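Local coordinates for protein D-mannonate dehydratase (Streptococcus suis, PDB 3BDK) that probably catalyses the dehydration of D-mannonate to 2-dehydro-3-deoxy-D-gluconate, with ferrous iron or manganese as its cofactor, at residues I48-Y53 against L78-I83; I86-D91 against Y123-V128; R111-A116 against A212-A217; T287-A292 against G307-N312; A301-A306 against A354-G359. One frame throughout, in Å; residues are numbered along the deposited sequence.

Contact 1: residues I48-Y53 against L78-I83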
# COMPACT_ATOMS: atom_id res chain seq x y z
N ILE A 48 12.83 -2.15 -11.92
CA ILE A 48 13.64 -2.76 -10.91
C ILE A 48 14.84 -1.81 -10.71
O ILE A 48 15.04 -0.89 -11.51
CB ILE A 48 14.00 -4.22 -11.29
CG1 ILE A 48 14.21 -5.09 -10.05
CG2 ILE A 48 15.20 -4.28 -12.21
CD1 ILE A 48 13.95 -6.56 -10.28
N VAL A 49 15.59 -1.99 -9.63
CA VAL A 49 16.70 -1.13 -9.25
C VAL A 49 17.76 -2.02 -8.61
O VAL A 49 17.53 -2.63 -7.56
CB VAL A 49 16.25 -0.03 -8.25
CG1 VAL A 49 17.44 0.55 -7.50
CG2 VAL A 49 15.48 1.07 -8.95
N THR A 50 18.92 -2.11 -9.24
CA THR A 50 19.95 -3.04 -8.78
C THR A 50 21.35 -2.60 -9.21
O THR A 50 21.52 -1.57 -9.87
CB THR A 50 19.67 -4.48 -9.29
OG1 THR A 50 20.65 -5.39 -8.75
CG2 THR A 50 19.67 -4.53 -10.81
N ALA A 51 22.34 -3.38 -8.81
CA ALA A 51 23.72 -3.13 -9.14
C ALA A 51 24.44 -4.46 -9.27
O ALA A 51 23.85 -5.52 -8.98
CB ALA A 51 24.36 -2.29 -8.04
N VAL A 52 25.69 -4.41 -9.71
CA VAL A 52 26.57 -5.57 -9.86
C VAL A 52 27.32 -5.82 -8.55
O VAL A 52 27.77 -4.88 -7.89
CB VAL A 52 27.55 -5.35 -11.06
CG1 VAL A 52 28.61 -6.42 -11.12
CG2 VAL A 52 26.79 -5.31 -12.38
N TYR A 53 27.46 -7.08 -8.16
CA TYR A 53 28.00 -7.38 -6.83
C TYR A 53 29.29 -8.22 -6.75
O TYR A 53 29.78 -8.51 -5.66
CB TYR A 53 26.90 -7.95 -5.94
CG TYR A 53 25.97 -6.86 -5.44
CD1 TYR A 53 26.42 -5.94 -4.48
CD2 TYR A 53 24.67 -6.73 -5.92
CE1 TYR A 53 25.60 -4.92 -4.02
CE2 TYR A 53 23.82 -5.71 -5.46
CZ TYR A 53 24.30 -4.81 -4.51
OH TYR A 53 23.50 -3.79 -4.04
N LEU A 78 9.80 -7.49 -15.98
CA LEU A 78 10.24 -6.22 -15.44
C LEU A 78 11.48 -5.68 -16.15
O LEU A 78 12.08 -6.36 -17.00
CB LEU A 78 10.52 -6.34 -13.93
CG LEU A 78 9.34 -6.55 -12.98
CD1 LEU A 78 9.86 -6.52 -11.55
CD2 LEU A 78 8.22 -5.53 -13.18
N GLU A 79 11.87 -4.46 -15.75
CA GLU A 79 12.82 -3.62 -16.48
C GLU A 79 13.74 -2.85 -15.51
O GLU A 79 13.28 -2.38 -14.46
CB GLU A 79 12.02 -2.64 -17.35
CG GLU A 79 12.72 -1.34 -17.68
CD GLU A 79 11.88 -0.41 -18.53
OE1 GLU A 79 12.28 -0.14 -19.69
OE2 GLU A 79 10.81 0.05 -18.05
N ILE A 80 15.01 -2.69 -15.88
CA ILE A 80 15.90 -1.77 -15.15
C ILE A 80 15.67 -0.31 -15.53
O ILE A 80 15.79 0.06 -16.69
CB ILE A 80 17.37 -2.07 -15.40
CG1 ILE A 80 17.62 -3.58 -15.43
CG2 ILE A 80 18.20 -1.33 -14.35
CD1 ILE A 80 18.35 -4.15 -14.20
N THR A 81 15.33 0.51 -14.54
CA THR A 81 15.03 1.92 -14.76
C THR A 81 16.15 2.83 -14.22
O THR A 81 16.26 4.00 -14.63
CB THR A 81 13.68 2.30 -14.10
OG1 THR A 81 13.39 3.69 -14.31
CG2 THR A 81 13.71 2.00 -12.60
N VAL A 82 16.96 2.27 -13.32
CA VAL A 82 17.97 2.98 -12.53
C VAL A 82 18.91 1.95 -11.93
O VAL A 82 18.49 0.86 -11.59
CB VAL A 82 17.34 3.74 -11.33
CG1 VAL A 82 18.42 4.33 -10.43
CG2 VAL A 82 16.36 4.82 -11.78
N ILE A 83 20.18 2.30 -11.80
CA ILE A 83 21.13 1.44 -11.11
C ILE A 83 21.46 2.04 -9.75
O ILE A 83 21.90 3.18 -9.66
CB ILE A 83 22.41 1.21 -11.94
CG1 ILE A 83 22.09 0.22 -13.07
CG2 ILE A 83 23.57 0.69 -11.07
CD1 ILE A 83 23.26 -0.16 -13.92

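Contact 2: residues I86-D91 against Y123-V128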
# COMPACT_ATOMS: atom_id res chain seq x y z
N ILE A 86 26.83 2.63 -8.54
CA ILE A 86 28.24 2.39 -8.75
C ILE A 86 28.96 3.22 -7.66
O ILE A 86 28.97 4.46 -7.72
CB ILE A 86 28.71 2.84 -10.15
CG1 ILE A 86 27.74 2.36 -11.23
CG2 ILE A 86 30.13 2.34 -10.41
CD1 ILE A 86 28.03 2.94 -12.62
N PRO A 87 29.51 2.55 -6.64
CA PRO A 87 30.21 3.19 -5.52
C PRO A 87 31.57 3.82 -5.84
O PRO A 87 32.52 3.12 -6.18
CB PRO A 87 30.39 2.04 -4.51
CG PRO A 87 30.38 0.79 -5.35
CD PRO A 87 29.43 1.08 -6.48
N VAL A 88 31.64 5.14 -5.71
CA VAL A 88 32.89 5.89 -5.70
C VAL A 88 33.85 5.38 -4.62
O VAL A 88 33.44 5.20 -3.46
CB VAL A 88 32.57 7.35 -5.46
CG1 VAL A 88 33.80 8.16 -5.62
CG2 VAL A 88 31.50 7.82 -6.43
N HIS A 89 35.11 5.11 -5.01
CA HIS A 89 36.16 4.59 -4.11
C HIS A 89 36.56 5.64 -3.06
O HIS A 89 36.52 6.84 -3.34
CB HIS A 89 37.40 4.13 -4.93
CG HIS A 89 38.37 3.27 -4.15
ND1 HIS A 89 39.28 3.79 -3.25
CD2 HIS A 89 38.56 1.93 -4.13
CE1 HIS A 89 39.97 2.80 -2.70
NE2 HIS A 89 39.55 1.66 -3.21
N GLU A 90 36.96 5.19 -1.87
CA GLU A 90 37.42 6.12 -0.83
C GLU A 90 38.53 7.02 -1.35
O GLU A 90 38.56 8.21 -1.05
CB GLU A 90 37.89 5.40 0.44
CG GLU A 90 36.76 4.89 1.32
CD GLU A 90 35.84 5.98 1.88
OE1 GLU A 90 36.34 7.07 2.25
OE2 GLU A 90 34.62 5.74 1.95
N ASP A 91 39.44 6.45 -2.13
CA ASP A 91 40.56 7.20 -2.69
C ASP A 91 40.10 8.34 -3.59
O ASP A 91 40.77 9.36 -3.66
CB ASP A 91 41.50 6.27 -3.47
CG ASP A 91 42.28 5.33 -2.56
OD1 ASP A 91 42.60 5.73 -1.42
OD2 ASP A 91 42.58 4.20 -3.01
N TYR A 123 24.44 7.08 -6.70
CA TYR A 123 25.77 6.91 -6.07
C TYR A 123 25.88 7.99 -4.99
O TYR A 123 25.19 9.01 -5.07
CB TYR A 123 26.90 7.12 -7.09
CG TYR A 123 26.96 8.55 -7.54
CD1 TYR A 123 27.92 9.43 -7.04
CD2 TYR A 123 26.00 9.05 -8.42
CE1 TYR A 123 27.93 10.77 -7.42
CE2 TYR A 123 26.01 10.38 -8.81
CZ TYR A 123 26.97 11.23 -8.31
OH TYR A 123 26.96 12.54 -8.72
N ASN A 124 26.77 7.81 -4.01
CA ASN A 124 26.99 8.83 -2.96
C ASN A 124 28.39 9.42 -2.91
O ASN A 124 29.29 8.96 -3.61
CB ASN A 124 26.63 8.29 -1.57
CG ASN A 124 27.76 7.52 -0.92
OD1 ASN A 124 28.86 8.03 -0.79
ND2 ASN A 124 27.47 6.30 -0.50
N PHE A 125 28.58 10.44 -2.07
CA PHE A 125 29.89 11.03 -1.80
C PHE A 125 30.05 11.26 -0.30
O PHE A 125 30.18 12.40 0.17
CB PHE A 125 30.09 12.32 -2.60
CG PHE A 125 31.50 12.50 -3.11
CD1 PHE A 125 31.88 11.97 -4.34
CD2 PHE A 125 32.45 13.18 -2.35
CE1 PHE A 125 33.18 12.13 -4.81
CE2 PHE A 125 33.75 13.35 -2.81
CZ PHE A 125 34.12 12.83 -4.05
N MET A 126 30.04 10.16 0.44
CA MET A 126 29.96 10.18 1.86
C MET A 126 31.16 9.46 2.44
O MET A 126 31.29 8.24 2.31
CB MET A 126 28.67 9.49 2.31
CG MET A 126 28.06 10.04 3.59
SD MET A 126 26.65 9.08 4.19
CE MET A 126 25.79 8.73 2.65
N PRO A 127 32.06 10.21 3.07
CA PRO A 127 33.22 9.61 3.68
C PRO A 127 32.83 8.42 4.53
O PRO A 127 31.79 8.47 5.19
CB PRO A 127 33.74 10.72 4.58
CG PRO A 127 33.33 11.97 3.89
CD PRO A 127 32.04 11.68 3.21
N VAL A 128 33.64 7.36 4.46
CA VAL A 128 33.62 6.22 5.37
C VAL A 128 32.41 5.28 5.25
O VAL A 128 32.55 4.17 4.75
CB VAL A 128 33.85 6.65 6.84
CG1 VAL A 128 34.22 5.45 7.69
CG2 VAL A 128 34.94 7.68 6.94
O HOH W 1 30.17 5.78 -2.90

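Contact 3: residues R111-A116 against A212-A217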
# COMPACT_ATOMS: atom_id res chain seq x y z
N ARG A 111 29.79 3.88 -19.36
CA ARG A 111 29.61 3.56 -20.78
C ARG A 111 28.94 2.19 -20.97
O ARG A 111 27.91 2.09 -21.64
CB ARG A 111 30.94 3.67 -21.56
CG ARG A 111 31.26 5.08 -22.11
CD ARG A 111 32.60 5.12 -22.90
NE ARG A 111 33.75 4.71 -22.07
CZ ARG A 111 34.68 5.54 -21.60
NH1 ARG A 111 35.66 5.06 -20.85
NH2 ARG A 111 34.63 6.85 -21.89
N ASN A 112 29.51 1.16 -20.35
CA ASN A 112 28.87 -0.16 -20.27
C ASN A 112 27.38 -0.13 -19.86
O ASN A 112 26.56 -0.88 -20.42
CB ASN A 112 29.68 -1.06 -19.34
CG ASN A 112 30.94 -1.58 -20.01
OD1 ASN A 112 31.10 -1.46 -21.22
ND2 ASN A 112 31.84 -2.17 -19.23
N VAL A 113 27.03 0.74 -18.91
CA VAL A 113 25.65 0.91 -18.43
C VAL A 113 24.77 1.64 -19.47
O VAL A 113 23.61 1.27 -19.67
CB VAL A 113 25.63 1.60 -17.04
CG1 VAL A 113 24.26 2.20 -16.71
CG2 VAL A 113 26.09 0.62 -15.95
N GLY A 114 25.32 2.65 -20.12
CA GLY A 114 24.66 3.28 -21.28
C GLY A 114 24.49 2.29 -22.42
O GLY A 114 23.55 2.40 -23.23
N ALA A 115 25.39 1.30 -22.46
CA ALA A 115 25.35 0.19 -23.40
C ALA A 115 24.37 -0.90 -22.92
O ALA A 115 24.63 -2.11 -23.07
CB ALA A 115 26.75 -0.39 -23.61
N ALA A 116 23.25 -0.47 -22.33
CA ALA A 116 22.24 -1.38 -21.81
C ALA A 116 20.91 -0.67 -21.64
O ALA A 116 19.97 -1.25 -21.11
CB ALA A 116 22.69 -1.97 -20.49
N ALA A 212 27.14 8.64 -22.84
CA ALA A 212 26.46 7.33 -22.76
C ALA A 212 24.92 7.38 -22.59
O ALA A 212 24.27 6.33 -22.46
CB ALA A 212 27.11 6.45 -21.66
N GLY A 213 24.35 8.58 -22.59
CA GLY A 213 22.91 8.78 -22.35
C GLY A 213 22.47 8.75 -20.88
O GLY A 213 21.39 9.26 -20.53
N VAL A 214 23.31 8.14 -20.04
CA VAL A 214 23.08 7.90 -18.61
C VAL A 214 23.05 9.18 -17.77
O VAL A 214 23.97 9.99 -17.85
CB VAL A 214 24.21 7.00 -18.05
CG1 VAL A 214 24.05 6.77 -16.56
CG2 VAL A 214 24.28 5.67 -18.79
N LYS A 215 22.01 9.35 -16.94
CA LYS A 215 21.92 10.51 -16.02
C LYS A 215 22.36 10.15 -14.59
O LYS A 215 21.90 9.15 -14.02
CB LYS A 215 20.51 11.11 -15.96
CG LYS A 215 19.86 11.39 -17.29
CD LYS A 215 18.57 12.17 -17.12
CE LYS A 215 17.53 11.70 -18.14
NZ LYS A 215 16.37 12.65 -18.26
N MET A 216 23.23 10.97 -14.03
CA MET A 216 23.76 10.73 -12.69
C MET A 216 22.86 11.36 -11.62
O MET A 216 22.29 12.43 -11.84
CB MET A 216 25.18 11.27 -12.56
CG MET A 216 26.14 10.73 -13.61
SD MET A 216 26.20 8.93 -13.65
CE MET A 216 27.28 8.59 -12.27
N ALA A 217 22.75 10.70 -10.48
CA ALA A 217 21.83 11.12 -9.43
C ALA A 217 22.38 10.79 -8.05
O ALA A 217 22.44 9.62 -7.66
CB ALA A 217 20.47 10.49 -9.63
O HOH W 2 22.46 4.51 -23.66

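Contact 4: residues T287-A292 against G307-N312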
# COMPACT_ATOMS: atom_id res chain seq x y z
N THR A 287 11.40 7.84 -1.79
CA THR A 287 10.27 8.30 -0.98
C THR A 287 10.14 7.48 0.30
O THR A 287 9.23 6.65 0.42
CB THR A 287 8.95 8.22 -1.77
OG1 THR A 287 7.93 8.93 -1.06
CG2 THR A 287 8.53 6.78 -1.97
N ARG A 288 11.04 7.71 1.24
CA ARG A 288 10.95 7.09 2.56
C ARG A 288 10.57 8.11 3.62
O ARG A 288 10.83 9.31 3.47
CB ARG A 288 12.28 6.42 2.93
CG ARG A 288 12.51 6.29 4.42
CD ARG A 288 13.81 5.56 4.71
NE ARG A 288 14.93 6.11 3.96
CZ ARG A 288 15.88 6.88 4.49
NH1 ARG A 288 15.84 7.18 5.78
NH2 ARG A 288 16.86 7.34 3.73
N ASN A 289 9.95 7.64 4.70
CA ASN A 289 9.41 8.52 5.72
C ASN A 289 10.15 8.39 7.05
O ASN A 289 10.46 7.28 7.49
CB ASN A 289 7.91 8.26 5.93
CG ASN A 289 7.18 9.46 6.47
OD1 ASN A 289 7.77 10.51 6.72
ND2 ASN A 289 5.87 9.32 6.66
N VAL A 290 10.43 9.52 7.68
CA VAL A 290 11.07 9.53 8.99
C VAL A 290 10.37 10.50 9.94
O VAL A 290 9.65 11.40 9.51
CB VAL A 290 12.56 9.90 8.89
CG1 VAL A 290 13.28 8.97 7.92
CG2 VAL A 290 12.71 11.35 8.46
N THR A 291 10.59 10.31 11.24
CA THR A 291 10.28 11.34 12.23
C THR A 291 11.59 11.76 12.89
O THR A 291 12.51 10.96 12.99
CB THR A 291 9.25 10.85 13.24
OG1 THR A 291 8.92 11.92 14.13
CG2 THR A 291 9.77 9.68 14.02
N ALA A 292 11.72 13.02 13.29
CA ALA A 292 13.05 13.56 13.57
C ALA A 292 13.03 14.62 14.65
O ALA A 292 12.01 15.25 14.87
CB ALA A 292 13.69 14.10 12.30
N GLY A 307 4.98 9.69 10.20
CA GLY A 307 6.22 10.42 10.29
C GLY A 307 6.05 11.93 10.18
O GLY A 307 5.00 12.47 10.51
N ASP A 308 7.09 12.59 9.69
CA ASP A 308 7.20 14.03 9.69
C ASP A 308 7.10 14.61 8.28
O ASP A 308 7.10 15.82 8.11
CB ASP A 308 8.52 14.45 10.37
CG ASP A 308 8.53 14.18 11.88
OD1 ASP A 308 7.60 13.49 12.39
OD2 ASP A 308 9.47 14.64 12.57
N ILE A 309 6.98 13.76 7.27
CA ILE A 309 6.92 14.22 5.89
C ILE A 309 5.53 14.13 5.30
O ILE A 309 4.83 13.13 5.46
CB ILE A 309 7.87 13.42 4.99
CG1 ILE A 309 9.29 13.45 5.55
CG2 ILE A 309 7.85 13.95 3.54
CD1 ILE A 309 10.15 12.26 5.09
N ASP A 310 5.11 15.17 4.61
CA ASP A 310 3.84 15.15 3.91
C ASP A 310 4.09 14.61 2.51
O ASP A 310 4.35 15.37 1.57
CB ASP A 310 3.23 16.54 3.86
CG ASP A 310 1.81 16.53 3.33
OD1 ASP A 310 1.13 17.56 3.55
OD2 ASP A 310 1.37 15.53 2.70
N MET A 311 4.01 13.28 2.42
CA MET A 311 4.22 12.52 1.18
C MET A 311 3.28 12.94 0.08
O MET A 311 3.61 12.77 -1.10
CB MET A 311 4.06 11.03 1.42
CG MET A 311 5.22 10.43 2.18
SD MET A 311 6.88 10.84 1.55
CE MET A 311 7.83 9.58 2.40
N ASN A 312 2.13 13.48 0.46
CA ASN A 312 1.14 13.84 -0.53
C ASN A 312 1.62 15.07 -1.28
O ASN A 312 1.69 15.06 -2.50
CB ASN A 312 -0.24 14.06 0.07
CG ASN A 312 -1.26 14.52 -0.95
OD1 ASN A 312 -1.76 15.64 -0.87
ND2 ASN A 312 -1.56 13.68 -1.93

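Contact 5: residues A301-A306 against A354-G359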
# COMPACT_ATOMS: atom_id res chain seq x y z
N ALA A 301 6.49 4.17 8.86
CA ALA A 301 5.66 3.72 7.75
C ALA A 301 5.61 4.85 6.74
O ALA A 301 5.80 6.00 7.10
CB ALA A 301 4.26 3.42 8.25
N HIS A 302 5.34 4.53 5.48
CA HIS A 302 5.40 5.55 4.45
C HIS A 302 4.29 6.59 4.63
O HIS A 302 4.49 7.74 4.37
CB HIS A 302 5.40 4.93 3.06
CG HIS A 302 6.59 4.05 2.81
ND1 HIS A 302 6.62 2.72 3.16
CD2 HIS A 302 7.80 4.32 2.25
CE1 HIS A 302 7.79 2.20 2.83
NE2 HIS A 302 8.52 3.15 2.27
N LEU A 303 3.13 6.14 5.07
CA LEU A 303 2.02 6.99 5.45
C LEU A 303 2.50 8.25 6.17
O LEU A 303 3.27 8.17 7.13
CB LEU A 303 1.07 6.18 6.36
CG LEU A 303 -0.25 6.83 6.74
CD1 LEU A 303 -1.13 7.09 5.50
CD2 LEU A 303 -1.00 6.01 7.77
N SER A 304 2.03 9.41 5.70
CA SER A 304 2.48 10.72 6.21
C SER A 304 2.37 10.87 7.73
O SER A 304 3.38 11.09 8.40
CB SER A 304 1.71 11.84 5.51
OG SER A 304 1.91 11.78 4.12
N GLN A 305 1.14 10.76 8.24
CA GLN A 305 0.87 10.88 9.66
C GLN A 305 1.71 9.93 10.56
O GLN A 305 1.68 10.06 11.78
CB GLN A 305 -0.64 10.65 9.91
CG GLN A 305 -1.46 11.89 10.36
CD GLN A 305 -2.47 11.55 11.51
OE1 GLN A 305 -3.26 10.59 11.43
NE2 GLN A 305 -2.42 12.35 12.60
N ALA A 306 2.43 8.98 9.96
CA ALA A 306 3.28 8.06 10.74
C ALA A 306 4.63 8.70 11.04
O ALA A 306 5.32 8.31 12.00
CB ALA A 306 3.46 6.73 10.01
N ALA A 354 4.81 1.07 -1.68
CA ALA A 354 4.59 1.25 -3.11
C ALA A 354 3.11 1.46 -3.45
O ALA A 354 2.75 2.46 -4.10
CB ALA A 354 5.17 0.09 -3.87
N THR A 355 2.24 0.56 -3.00
CA THR A 355 0.80 0.67 -3.31
C THR A 355 0.19 1.93 -2.71
O THR A 355 -0.76 2.53 -3.28
CB THR A 355 -0.00 -0.57 -2.89
OG1 THR A 355 0.11 -0.79 -1.48
CG2 THR A 355 0.51 -1.80 -3.61
N TYR A 356 0.72 2.37 -1.57
CA TYR A 356 0.33 3.66 -1.00
C TYR A 356 0.73 4.82 -1.93
O TYR A 356 -0.02 5.83 -2.06
CB TYR A 356 0.95 3.84 0.39
CG TYR A 356 0.90 5.24 0.97
CD1 TYR A 356 -0.29 5.86 1.24
CD2 TYR A 356 2.08 5.91 1.28
CE1 TYR A 356 -0.33 7.14 1.79
CE2 TYR A 356 2.07 7.18 1.85
CZ TYR A 356 0.87 7.79 2.10
OH TYR A 356 0.86 9.05 2.66
N PHE A 357 1.89 4.69 -2.58
CA PHE A 357 2.31 5.71 -3.56
C PHE A 357 1.51 5.64 -4.87
O PHE A 357 1.16 6.67 -5.42
CB PHE A 357 3.84 5.70 -3.77
CG PHE A 357 4.59 6.26 -2.61
CD1 PHE A 357 4.63 7.64 -2.40
CD2 PHE A 357 5.21 5.43 -1.70
CE1 PHE A 357 5.28 8.17 -1.29
CE2 PHE A 357 5.86 5.94 -0.59
CZ PHE A 357 5.90 7.31 -0.39
N ASN A 358 1.16 4.44 -5.33
CA ASN A 358 0.13 4.30 -6.38
C ASN A 358 -1.10 5.14 -6.08
O ASN A 358 -1.61 5.85 -6.94
CB ASN A 358 -0.34 2.86 -6.54
CG ASN A 358 0.78 1.89 -6.95
OD1 ASN A 358 0.66 0.69 -6.73
ND2 ASN A 358 1.85 2.41 -7.57
N GLY A 359 -1.57 5.05 -4.84
CA GLY A 359 -2.80 5.73 -4.44
C GLY A 359 -2.62 7.23 -4.36
O GLY A 359 -3.50 8.00 -4.73

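Contact 1: residues I48-Y53 against L78-I83
Ile48 and Ile80 face each other as a parallel pair, their CA atoms 4.9 Å apart, and their branched side chains fill the same side of the sheet. The backbone joins here through a short bond from Ile48 N to Glu79 O (2.6 Å) and a long, weak one from Thr81 N to Ile48 O (3.4 Å). The short strand segments are turned 52° against each other.

The side chains divide between two faces. On the first, Ile80 holds CG1 beside its backbone N (chi1 -40°), which sends CD1 across to the neighbouring strand, where it rests against both Ile48 CG2 and Thr50 CG2, 3.7 Å from each. Thr50 suits this place because its two branches differ: the methyl meets Ile80, while OG1, trans to the backbone N (chi1 -177°), bonds to Trp27 O. On the other face, Val49 and Val82 lie side by side and point the same way, with CG2 of Val49 4.0 Å from CB of Val82. Beta-branched residues fit such extended chains well. Farther along, Ile83 CG2 rests 3.3 Å from the carbonyl oxygen Thr50 O.

Helix 63-74 connects the two strands in a beta-alpha-beta unit of the xylose isomerase-like TIM barrel. Ile48 and Leu78 pack outward on Val73 of that helix and on helix 36-40, and Ile83 continues the sheet through backbone bonds to strand 120-123.

Contact 2: residues I86-D91 against Y123-V128
Glu90 reaches across to the backbone of Val128, whose N lies 3.1 Å from OE2 and 3.5 Å from OE1; both bonds are weak, so the carboxylate straddles the N-H without gripping it firmly. A bend at chi2 (-62°) folds the acid back toward the 123-128 loop. Its OE1 has a stronger partner in Tyr185 OH, and Lys93, bonded to Met126 O, lies close enough for a long, weak ion pair with OE2.

Stronger bonds shape each segment from within. Asn124 OD1 accepts from Met126 N at 2.7 Å, an Asx turn for which a short amide side chain is well suited, while ND2 bonds to Asp130 OD2. In the other segment His89 is the N-cap of helix 90-93: ND1 accepts from Asp91 N at 2.9 Å, with the donor near the plane of the imidazole.

Packing surrounds this polar framework. Val88, a compact forked residue, sends one methyl to each ring: CG2 lies 4.0 Å from Tyr123 CD1, and CG1 lies 4.1 Å from Phe125 CE1. Helix 191-210 covers both rings and Val88 with Leu194, Leu198, Phe201 and Ile202.

Both segments follow the C-terminal ends of neighbouring barrel strands, the end where TIM barrels carry their active sites. The Asn124 side chain is about 4 Å from the bound D-mannose, and its partner Asp130 belongs to the sugar pocket.

Contact 3: residues R111-A116 against A212-A217
Apolar contact between Val113 and Val214 forms the buried side of this junction. Their side chains meet nearly perpendicular to one another, with Val113 CG1 4.0 Å from Val214 CG2. The same CG2, set beside its own backbone N because CG1 takes the trans place (chi1 177°), also presses on the helix backbone, 3.5 Å from Gly114 N. Ala212 adds a small methyl, its CB 3.9 Å from Arg111 CA and 4.0 Å from Gly114 CA, so it sits against the last turn of the helix, where a small residue can come close to the backbone.

Backbone contact depends on Gly114. Having no side chain, it lets Ala212 O approach to 3.3 Å from its CA, a bent CA-H...O contact (127° at the hydrogen). No direct hydrogen bond joins the segments. A water donates to Ala212 O at 2.8 Å and also lies near Gly114 O, although that second distance is too short to be trusted.

Charge enters through Arg111, whose NH2 forms a salt bridge with Glu211, just before Ala212.

The contact thus joins the C-terminal end of helix 99-114 to the turn between helix 191-210 and strand 215-218, where Gly213 takes a positive phi that a residue without CB adopts readily. Val121 of the adjacent strand 120-123 touches both valines, and Ile110 of helix 99-114 packs on Val214.

Contact 4: residues T287-A292 against G307-N312
Thr291 turns OG1 trans to its backbone N (chi1 -177°), and Asp308 swings its carboxylate over beside its own N (chi1 -70°), so hydroxyl and acid meet where edge strand 290-293 of the antiparallel sheet adjoins the loop before helix 311-320. Thr291 OG1 donates to Asp308 OD1 at 2.7 Å, and Ala292 N donates to OD2 at 2.9 Å; each approaches from above the carboxylate plane. A short acid fits because Asp308 N also bonds back to Val290 O (2.8 Å), holding backbone and side chain together. OD1 is gripped again by Lys379 of the second subunit, a salt bridge that should help stabilise the negative charge.

Gly307, with no side chain, lets the chain pass close to Asn289 and Val290. The side chains of Asn289 and Ile309 run antiparallel alongside one another, and Asn289 OD1 takes a weak bond from Ile309 N. Its ND2 makes weak bonds to carbonyls of the 301-303 loop.

Asp310 is the N-cap of the following helix, with a weak capping bond to Asn312 N. Just beyond, Met311, unbranched and able to bend at chi2 (-49°), turns toward residues 287 and 288, placing SD 3.4 Å from Thr287 OG1 and CE 3.2 Å from Arg288 O.

Contact 5: residues A301-A306 against A354-G359
Tyr356 carries most of this contact by bringing its ring up to the backbone of His302 and Leu303. With CG trans to the backbone N (chi1 167°), the ring projects from helix 348-368 far enough for CE2 to come 3.5 Å from both His302 O and Leu303 N. A long, flat residue suits the task, since its ring carbons pack while its hydroxyl travels on to polar partners. Leu303 meets the ring's CE1 side, its side chain crossing that of Tyr356 at about a right angle, with CD1 3.8 Å from CE1 of Tyr356.

The next helix residue, Phe357, completes the tight part. His302 CD2 meets its ring at the edge, close to the plane and 3.8 Å from CE2, and the two rings stand at 81° with centroids 5.9 Å apart. The imidazole has a polar partner too: NE2 makes a weak bond to the carbonyl oxygen of Asp330, a manganese ligand in the metal site.

Packing is sparser toward the partly exposed 304-306 turn. There the touch reduces to Ser304, whose N donates to Tyr356 OH at 3.3 Å, with OG also 3.3 Å from that hydroxyl. Gln305 leads away to bond with Phe374 N of the second subunit.

Both hydroxyls have stronger partners in Glu362 of the second subunit, OE1 for Tyr356 and OE2 for Ser304, and Ser304 OG also bonds to Met311 N. The chemistry therefore implies a joint role: aromatic carbon fastens the loop to its helix, while the polar ends gathered beyond it link that pair across the dimer interface, where one carboxylate serves both.

How the contacts relate
From the N terminus, contact 1 closes first, bringing strand 79-84 beside strand 47-50 after helix 63-74. Contact 2 opens just after it and crosses contact 3: residues 111-116 lie in the loop that contact 2 closes, while 212-217 come long after it. Contact 3 also touches contact 1, through Val113 against Ile83, and contact 2, through Met216 against Tyr123, so these three join neighbouring early strands, the loops at their C-terminal ends and the end of helix 99-114. Contacts 4 and 5 lie on the opposite side of the chain's centre from contacts 2 and 3. Contact 4 closes a short loop through strand 296-299; contact 5 crosses it, closing a longer one through helix 311-320. Both reach the second subunit.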